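Local coordinates for hypothetical acetyltransferase (Shewanella oneidensis, PDB 1T82), which is a dimeric hotdog-fold protein that probably acts on acyl groups, as a putative thioesterase or acyltransferase, at residues B[12-17]-B[80-85]; B[37-42]-B[74-79]; B[63-68]-B[133-138]. All coordinates share one frame; numbering follows the deposited sequence.

Contact 1: B[12-17]-B[80-85]; sequences DELLNR and QQQLLN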
# COMPACT_ATOMS: atom_id res chain seq x y z
N ASP B 12 -10.32 -23.92 8.25
CA ASP B 12 -9.33 -24.25 7.23
C ASP B 12 -9.84 -24.07 5.81
O ASP B 12 -9.14 -23.52 4.95
CB ASP B 12 -8.82 -25.68 7.40
CG ASP B 12 -7.92 -25.84 8.61
OD1 ASP B 12 -7.01 -25.00 8.80
OD2 ASP B 12 -8.10 -26.82 9.37
N GLU B 13 -11.06 -24.53 5.55
CA GLU B 13 -11.64 -24.42 4.22
C GLU B 13 -11.70 -22.97 3.73
O GLU B 13 -11.24 -22.67 2.62
CB GLU B 13 -13.05 -25.04 4.21
CG GLU B 13 -13.05 -26.55 4.43
CD GLU B 13 -12.75 -26.96 5.86
OE1 GLU B 13 -12.43 -28.14 6.08
OE2 GLU B 13 -12.84 -26.10 6.77
N LEU B 14 -12.25 -22.08 4.54
CA LEU B 14 -12.35 -20.67 4.17
C LEU B 14 -11.00 -19.98 4.06
O LEU B 14 -10.78 -19.21 3.13
CB LEU B 14 -13.23 -19.91 5.16
CG LEU B 14 -14.75 -20.04 4.98
CD1 LEU B 14 -15.46 -19.30 6.10
CD2 LEU B 14 -15.15 -19.48 3.63
N LEU B 15 -10.10 -20.24 5.00
CA LEU B 15 -8.79 -19.61 4.98
C LEU B 15 -7.99 -20.02 3.75
O LEU B 15 -7.28 -19.21 3.16
CB LEU B 15 -8.01 -19.95 6.25
CG LEU B 15 -8.62 -19.38 7.54
CD1 LEU B 15 -7.89 -19.91 8.74
CD2 LEU B 15 -8.58 -17.85 7.50
N ASN B 16 -8.09 -21.29 3.36
CA ASN B 16 -7.39 -21.76 2.18
C ASN B 16 -7.99 -21.10 0.95
O ASN B 16 -7.28 -20.73 0.02
CB ASN B 16 -7.47 -23.29 2.06
CG ASN B 16 -6.46 -23.99 2.94
OD1 ASN B 16 -6.81 -24.81 3.80
ND2 ASN B 16 -5.19 -23.67 2.74
N ARG B 17 -9.32 -20.97 0.96
CA ARG B 17 -10.05 -20.35 -0.14
C ARG B 17 -9.62 -18.89 -0.27
O ARG B 17 -9.44 -18.38 -1.37
CB ARG B 17 -11.56 -20.41 0.14
CG ARG B 17 -12.42 -19.85 -0.98
CD ARG B 17 -12.98 -20.95 -1.86
NE ARG B 17 -13.87 -21.83 -1.12
CZ ARG B 17 -15.03 -21.45 -0.58
NH1 ARG B 17 -15.78 -22.32 0.07
NH2 ARG B 17 -15.43 -20.19 -0.70
N GLN B 80 -16.58 -12.58 6.15
CA GLN B 80 -17.90 -12.35 6.71
C GLN B 80 -18.98 -12.57 5.65
O GLN B 80 -20.06 -13.07 5.95
CB GLN B 80 -17.99 -10.94 7.30
CG GLN B 80 -17.09 -10.71 8.52
CD GLN B 80 -17.39 -11.66 9.67
OE1 GLN B 80 -18.53 -12.10 9.85
NE2 GLN B 80 -16.37 -11.97 10.47
N GLN B 81 -18.68 -12.19 4.41
CA GLN B 81 -19.64 -12.38 3.33
C GLN B 81 -19.81 -13.87 3.05
O GLN B 81 -20.92 -14.33 2.80
CB GLN B 81 -19.18 -11.65 2.06
CG GLN B 81 -19.17 -10.15 2.21
CD GLN B 81 -18.89 -9.41 0.92
OE1 GLN B 81 -18.61 -10.02 -0.11
NE2 GLN B 81 -18.97 -8.09 0.97
N GLN B 82 -18.72 -14.61 3.10
CA GLN B 82 -18.79 -16.05 2.86
C GLN B 82 -19.66 -16.71 3.93
O GLN B 82 -20.46 -17.59 3.62
CB GLN B 82 -17.40 -16.67 2.88
CG GLN B 82 -16.50 -16.23 1.73
CD GLN B 82 -17.00 -16.71 0.38
OE1 GLN B 82 -17.18 -17.91 0.17
NE2 GLN B 82 -17.21 -15.78 -0.54
N LEU B 83 -19.50 -16.28 5.18
CA LEU B 83 -20.27 -16.85 6.28
C LEU B 83 -21.78 -16.66 6.11
O LEU B 83 -22.57 -17.51 6.53
CB LEU B 83 -19.80 -16.27 7.61
CG LEU B 83 -18.40 -16.70 8.06
CD1 LEU B 83 -18.01 -15.95 9.33
CD2 LEU B 83 -18.38 -18.20 8.29
N LEU B 84 -22.17 -15.55 5.50
CA LEU B 84 -23.59 -15.24 5.28
C LEU B 84 -24.05 -15.71 3.91
O LEU B 84 -25.24 -15.64 3.58
CB LEU B 84 -23.82 -13.74 5.39
CG LEU B 84 -23.70 -13.11 6.78
CD1 LEU B 84 -23.86 -11.61 6.67
CD2 LEU B 84 -24.75 -13.70 7.70
N ASN B 85 -23.10 -16.17 3.11
CA ASN B 85 -23.37 -16.65 1.76
C ASN B 85 -23.94 -15.51 0.91
O ASN B 85 -24.94 -15.67 0.22
CB ASN B 85 -24.36 -17.82 1.79
CG ASN B 85 -24.51 -18.49 0.43
OD1 ASN B 85 -25.34 -19.39 0.25
ND2 ASN B 85 -23.69 -18.07 -0.53
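Leu14 and Arg17, one turn apart on helix 12-25, meet Gln82 and Leu83 in the last turn of helix 62-84, the long helix around which the antiparallel sheet of the hotdog fold curves. The two methyl branches of Leu14 divide the apolar part between them. CD2 rests on the aliphatic base of the glutamine, with Leu14 CD2 3.7 Å from Gln82 CB, while Leu14 CD1 meets Leu83 CD2 methyl to methyl at 3.8 Å.

Beside this apolar patch lies one polar link. Arg17 NH2 donates to Gln82 OE1 over 3.0 Å, a weak hydrogen bond because its N-H...O angle is only 133°. The oxygen sits at the edge of the guanidinium, near its plane, yet the amide plane itself stands 81° from that plane, so the two flat groups meet almost perpendicularly. To reach the glutamine, the arginine chain leaves with CG trans to its own backbone N and then folds at chi2 (99°) and chi3; Gln82 also bends at chi2. With the arginine exposed, the link lies on the surface and probably competes with solvent.

Further out, Leu14 also packs on Leu79 and Arg17 on Trp78, both on helix 62-84, and Leu83 touches Phe39 of strand 35-40. The backbones stay well apart: the axes of the two short segments approach to 11.5 Å, closer to antiparallel than to parallel, and only 156 Å² is buried. Between the two segments it is thus side chains that join the N-terminal helix to the end of the central one. Just past the contact, Asn85 takes a positive phi and closes helix 62-84 in a Schellman motif, with Asn85 N 3.0 Å from Gln82 O.

Contact 2: B[37-42]-B[74-79]; sequences LSFTDG and WGMVWL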
# COMPACT_ATOMS: atom_id res chain seq x y z
N LEU B 37 -3.19 -16.66 8.73
CA LEU B 37 -2.65 -17.47 9.81
C LEU B 37 -3.77 -18.16 10.58
O LEU B 37 -3.68 -19.35 10.89
CB LEU B 37 -1.85 -16.60 10.79
CG LEU B 37 -0.47 -16.10 10.36
CD1 LEU B 37 0.09 -15.14 11.41
CD2 LEU B 37 0.46 -17.28 10.17
N SER B 38 -4.83 -17.42 10.87
CA SER B 38 -5.94 -17.98 11.63
C SER B 38 -7.16 -17.07 11.64
O SER B 38 -7.05 -15.87 11.38
CB SER B 38 -5.50 -18.23 13.07
OG SER B 38 -5.04 -17.02 13.66
N PHE B 39 -8.31 -17.65 11.95
CA PHE B 39 -9.55 -16.89 12.02
C PHE B 39 -10.44 -17.53 13.08
O PHE B 39 -11.11 -18.53 12.83
CB PHE B 39 -10.27 -16.90 10.67
CG PHE B 39 -11.59 -16.18 10.67
CD1 PHE B 39 -11.70 -14.89 11.20
CD2 PHE B 39 -12.73 -16.78 10.14
CE1 PHE B 39 -12.93 -14.22 11.19
CE2 PHE B 39 -13.95 -16.12 10.13
CZ PHE B 39 -14.06 -14.84 10.66
N THR B 40 -10.43 -16.94 14.28
CA THR B 40 -11.24 -17.46 15.38
C THR B 40 -11.69 -16.34 16.30
O THR B 40 -11.00 -15.33 16.46
CB THR B 40 -10.47 -18.50 16.21
OG1 THR B 40 -11.29 -18.96 17.29
CG2 THR B 40 -9.19 -17.89 16.77
N ASP B 41 -12.86 -16.51 16.91
CA ASP B 41 -13.41 -15.52 17.82
C ASP B 41 -13.53 -14.14 17.20
O ASP B 41 -13.36 -13.13 17.88
CB ASP B 41 -12.56 -15.43 19.08
CG ASP B 41 -12.95 -16.45 20.12
OD1 ASP B 41 -12.93 -17.66 19.81
OD2 ASP B 41 -13.28 -16.05 21.26
N GLY B 42 -13.80 -14.09 15.90
CA GLY B 42 -13.96 -12.82 15.22
C GLY B 42 -12.68 -12.08 14.87
O GLY B 42 -12.73 -10.93 14.46
N TRP B 74 -9.58 -6.41 3.67
CA TRP B 74 -10.38 -6.92 2.56
C TRP B 74 -10.78 -8.36 2.86
O TRP B 74 -11.94 -8.75 2.70
CB TRP B 74 -9.56 -6.86 1.27
CG TRP B 74 -10.32 -7.22 0.02
CD1 TRP B 74 -10.95 -6.35 -0.83
CD2 TRP B 74 -10.54 -8.53 -0.51
NE1 TRP B 74 -11.54 -7.05 -1.86
CE2 TRP B 74 -11.30 -8.39 -1.68
CE3 TRP B 74 -10.15 -9.81 -0.10
CZ2 TRP B 74 -11.70 -9.49 -2.46
CZ3 TRP B 74 -10.54 -10.90 -0.87
CH2 TRP B 74 -11.31 -10.73 -2.04
N GLY B 75 -9.80 -9.15 3.32
CA GLY B 75 -10.05 -10.55 3.63
C GLY B 75 -11.09 -10.75 4.71
O GLY B 75 -11.86 -11.72 4.65
N MSE B 76 -11.13 -9.86 5.69
CA MSE B 76 -12.12 -9.98 6.75
C MSE B 76 -13.52 -9.76 6.19
O MSE B 76 -14.44 -10.49 6.53
CB MSE B 76 -11.84 -8.98 7.88
CG MSE B 76 -12.89 -9.02 8.99
SE MSE B 76 -13.12 -10.79 9.76
CE MSE B 76 -12.03 -10.55 11.34
N VAL B 77 -13.68 -8.75 5.34
CA VAL B 77 -15.00 -8.50 4.76
C VAL B 77 -15.41 -9.70 3.93
O VAL B 77 -16.56 -10.15 3.99
CB VAL B 77 -15.02 -7.25 3.86
CG1 VAL B 77 -16.45 -7.01 3.35
CG2 VAL B 77 -14.52 -6.04 4.62
N TRP B 78 -14.47 -10.21 3.15
CA TRP B 78 -14.71 -11.37 2.30
C TRP B 78 -15.19 -12.56 3.14
O TRP B 78 -16.18 -13.21 2.81
CB TRP B 78 -13.43 -11.75 1.56
CG TRP B 78 -13.57 -12.86 0.58
CD1 TRP B 78 -13.95 -12.77 -0.73
CD2 TRP B 78 -13.31 -14.25 0.82
NE1 TRP B 78 -13.94 -14.01 -1.32
CE2 TRP B 78 -13.55 -14.94 -0.39
CE3 TRP B 78 -12.90 -14.98 1.94
CZ2 TRP B 78 -13.39 -16.32 -0.51
CZ3 TRP B 78 -12.74 -16.35 1.83
CH2 TRP B 78 -12.98 -17.01 0.61
N LEU B 79 -14.49 -12.82 4.24
CA LEU B 79 -14.84 -13.93 5.13
C LEU B 79 -16.24 -13.79 5.69
O LEU B 79 -17.01 -14.75 5.71
CB LEU B 79 -13.84 -14.01 6.29
CG LEU B 79 -12.47 -14.61 5.97
CD1 LEU B 79 -11.50 -14.33 7.11
CD2 LEU B 79 -12.61 -16.12 5.75
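Phe39 on strand 35-40 and Met76 on helix 62-84 keep their backbones apart, with CA atoms 9.1 Å from each other, so side chains bridge the whole distance. A chi1 of 178° turns the phenylalanine ring to the far side of CB from the backbone N, carrying it out from the strand to the helix. There Leu79 approaches from the opposite direction and sets CD1 over the middle of one ring face: this methyl is 4.0 Å from the Phe39 centroid and 9° off the ring normal, a well-centred CH-pi contact.

Met76, present as selenomethionine, crosses the phenylalanine at about a right angle, its chain bent at chi2 and chi3. Its selenium makes an oblique Met-aromatic contact, 58° off the ring normal, with SE 3.7 Å from Phe39 CE1. The terminal methyl continues to the turn after the strand, where Met76 CE comes within 3.2 Å of Gly42 O. With an alanine in place of Phe39, Leu79 CD1 and the selenium of Met76 would probably both lose the ring they pack on, and a gap would open between strand and helix.

The backbone angles of Asp41 and Gly42 are those of a type I' turn, joining strand 35-40 to strand 43-47; earlier in the strand, Leu37 and Ser38 both face Ser45 in a classic beta bulge. Met76 and Leu79 pack on Leu44 of strand 43-47, while the base of the Phe39 side chain, at CB, meets Leu15 of helix 12-25, so that this residue touches both helices.

Contact 3: B[63-68]-B[133-138]; sequences GSIYTI and VQLFCD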
# COMPACT_ATOMS: atom_id res chain seq x y z
N GLY B 63 5.37 -0.01 1.45
CA GLY B 63 4.33 -0.44 0.53
C GLY B 63 3.83 -1.83 0.85
O GLY B 63 2.65 -2.12 0.71
N SER B 64 4.73 -2.71 1.28
CA SER B 64 4.34 -4.07 1.62
C SER B 64 3.53 -4.04 2.90
O SER B 64 2.53 -4.75 3.02
CB SER B 64 5.57 -4.96 1.79
OG SER B 64 6.25 -5.13 0.55
N ILE B 65 3.95 -3.23 3.86
CA ILE B 65 3.23 -3.10 5.12
C ILE B 65 1.78 -2.71 4.81
O ILE B 65 0.84 -3.35 5.27
CB ILE B 65 3.88 -2.03 6.03
CG1 ILE B 65 5.25 -2.53 6.52
CG2 ILE B 65 2.98 -1.72 7.23
CD1 ILE B 65 6.01 -1.52 7.37
N TYR B 66 1.61 -1.66 4.01
CA TYR B 66 0.27 -1.20 3.65
C TYR B 66 -0.51 -2.28 2.92
O TYR B 66 -1.68 -2.55 3.22
CB TYR B 66 0.35 0.02 2.74
CG TYR B 66 -1.01 0.49 2.24
CD1 TYR B 66 -1.76 1.42 2.96
CD2 TYR B 66 -1.54 -0.02 1.05
CE1 TYR B 66 -3.01 1.84 2.50
CE2 TYR B 66 -2.79 0.40 0.59
CZ TYR B 66 -3.51 1.32 1.32
OH TYR B 66 -4.73 1.76 0.86
N THR B 67 0.12 -2.91 1.94
CA THR B 67 -0.56 -3.93 1.16
C THR B 67 -1.06 -5.10 2.00
O THR B 67 -2.19 -5.53 1.83
CB THR B 67 0.33 -4.46 0.02
OG1 THR B 67 0.62 -3.38 -0.88
CG2 THR B 67 -0.39 -5.57 -0.74
N ILE B 68 -0.22 -5.61 2.90
CA ILE B 68 -0.68 -6.73 3.71
C ILE B 68 -1.83 -6.30 4.62
O ILE B 68 -2.76 -7.07 4.84
CB ILE B 68 0.48 -7.36 4.55
CG1 ILE B 68 -0.04 -8.54 5.37
CG2 ILE B 68 1.10 -6.32 5.47
CD1 ILE B 68 1.07 -9.38 5.97
N VAL B 133 -6.98 -2.25 11.26
CA VAL B 133 -6.01 -3.32 11.15
C VAL B 133 -4.75 -2.90 11.89
O VAL B 133 -4.33 -1.75 11.79
CB VAL B 133 -5.65 -3.62 9.68
CG1 VAL B 133 -4.68 -4.78 9.61
CG2 VAL B 133 -6.91 -3.93 8.88
N GLN B 134 -4.17 -3.81 12.66
CA GLN B 134 -2.95 -3.50 13.40
C GLN B 134 -1.85 -4.49 13.01
O GLN B 134 -2.12 -5.66 12.79
CB GLN B 134 -3.19 -3.58 14.90
CG GLN B 134 -4.16 -2.55 15.43
CD GLN B 134 -4.17 -2.51 16.94
OE1 GLN B 134 -4.43 -3.51 17.60
NE2 GLN B 134 -3.90 -1.34 17.50
N LEU B 135 -0.62 -4.00 12.94
CA LEU B 135 0.50 -4.86 12.59
C LEU B 135 1.49 -4.91 13.75
O LEU B 135 1.95 -3.88 14.23
CB LEU B 135 1.19 -4.34 11.32
CG LEU B 135 2.35 -5.17 10.75
CD1 LEU B 135 2.41 -4.98 9.24
CD2 LEU B 135 3.65 -4.75 11.41
N PHE B 136 1.79 -6.13 14.19
CA PHE B 136 2.71 -6.34 15.29
C PHE B 136 3.93 -7.14 14.85
O PHE B 136 3.85 -7.95 13.92
CB PHE B 136 2.03 -7.12 16.42
CG PHE B 136 0.79 -6.46 16.96
CD1 PHE B 136 -0.43 -6.64 16.33
CD2 PHE B 136 0.85 -5.67 18.10
CE1 PHE B 136 -1.58 -6.02 16.82
CE2 PHE B 136 -0.29 -5.05 18.60
CZ PHE B 136 -1.51 -5.22 17.96
N CYS B 137 5.06 -6.90 15.51
CA CYS B 137 6.30 -7.62 15.24
C CYS B 137 6.93 -7.85 16.61
O CYS B 137 7.20 -6.89 17.34
CB CYS B 137 7.25 -6.81 14.36
SG CYS B 137 8.77 -7.70 13.92
N ASP B 138 7.14 -9.11 16.96
CA ASP B 138 7.71 -9.48 18.25
C ASP B 138 6.81 -8.99 19.39
O ASP B 138 7.27 -8.73 20.50
CB ASP B 138 9.12 -8.90 18.42
CG ASP B 138 10.11 -9.51 17.45
OD1 ASP B 138 9.90 -10.66 17.03
OD2 ASP B 138 11.10 -8.83 17.11
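Leu135, from strand 127-137, meets Ile65 and Ile68 of helix 62-84 through a single methyl. Leu135 CD1 lies 3.9 Å from Ile65 CG2 and 4.2 Å from Ile68 CG2, bridging two residues on successive turns of the helix. The leucine and Ile65 side chains cross at about a right angle. In Leu135 CG stands opposite the backbone N (chi1 -177°), which extends the side chain from the strand toward the helix. The isoleucines present the same kind of branch; in Ile65 CG1 lies beside the backbone N (chi1 -69°), which leaves CG2 on the far side from that N. All three residues are buried, and the interaction is wholly apolar, with the CA atoms of Ile65 and Leu135 still 8.1 Å apart and 105 Å² covered.

This is the defining layering of the hotdog fold: the central helix lies on the concave face of the antiparallel sheet, and a strand residue directed inward packs on it. Val109 of the adjacent strand 108-112 touches both Ile68 and Leu135, so the apolar layer continues onto the neighbouring strand.

The hydrogen bonds lie within each element or lead elsewhere. In the helix, Gly63 O accepts two donors from one residue, Thr67 N and Thr67 OG1, each at 2.9 Å. They come from opposite faces of the carbonyl plane, the hydroxyl tilted 31° from it, and the second bond probably helps to fix the rotation of the buried threonine. In the strand, the Leu135 backbone bonds to strand 140-152. At the dimer interface, Tyr66 stacks on Tyr66 of the second subunit, and its OH is hydrogen-bonded to Tyr99 OH of that same subunit.

Overall arrangement
Helix 62-84 runs through all three contacts, with contact 3 near its start and contact 1 at its C-terminal end. Contacts 1 and 2 are neighbours, their centres about 8 Å apart, and they touch directly: Gln80 NE2 lies 3.7 Å from Phe39 CZ, and Leu14 O packs on Trp78 CZ3. Contact 3 sits on the other side of the chain's centre, about 15 Å from contact 2 and 22 Å from contact 1, centre to centre, and touches neither. Contacts 2 and 3 reach the same sheet at different strands. Contact 3 adjoins the second subunit, whereas no other chain of the dimer touches the segments of contacts 1 and 2.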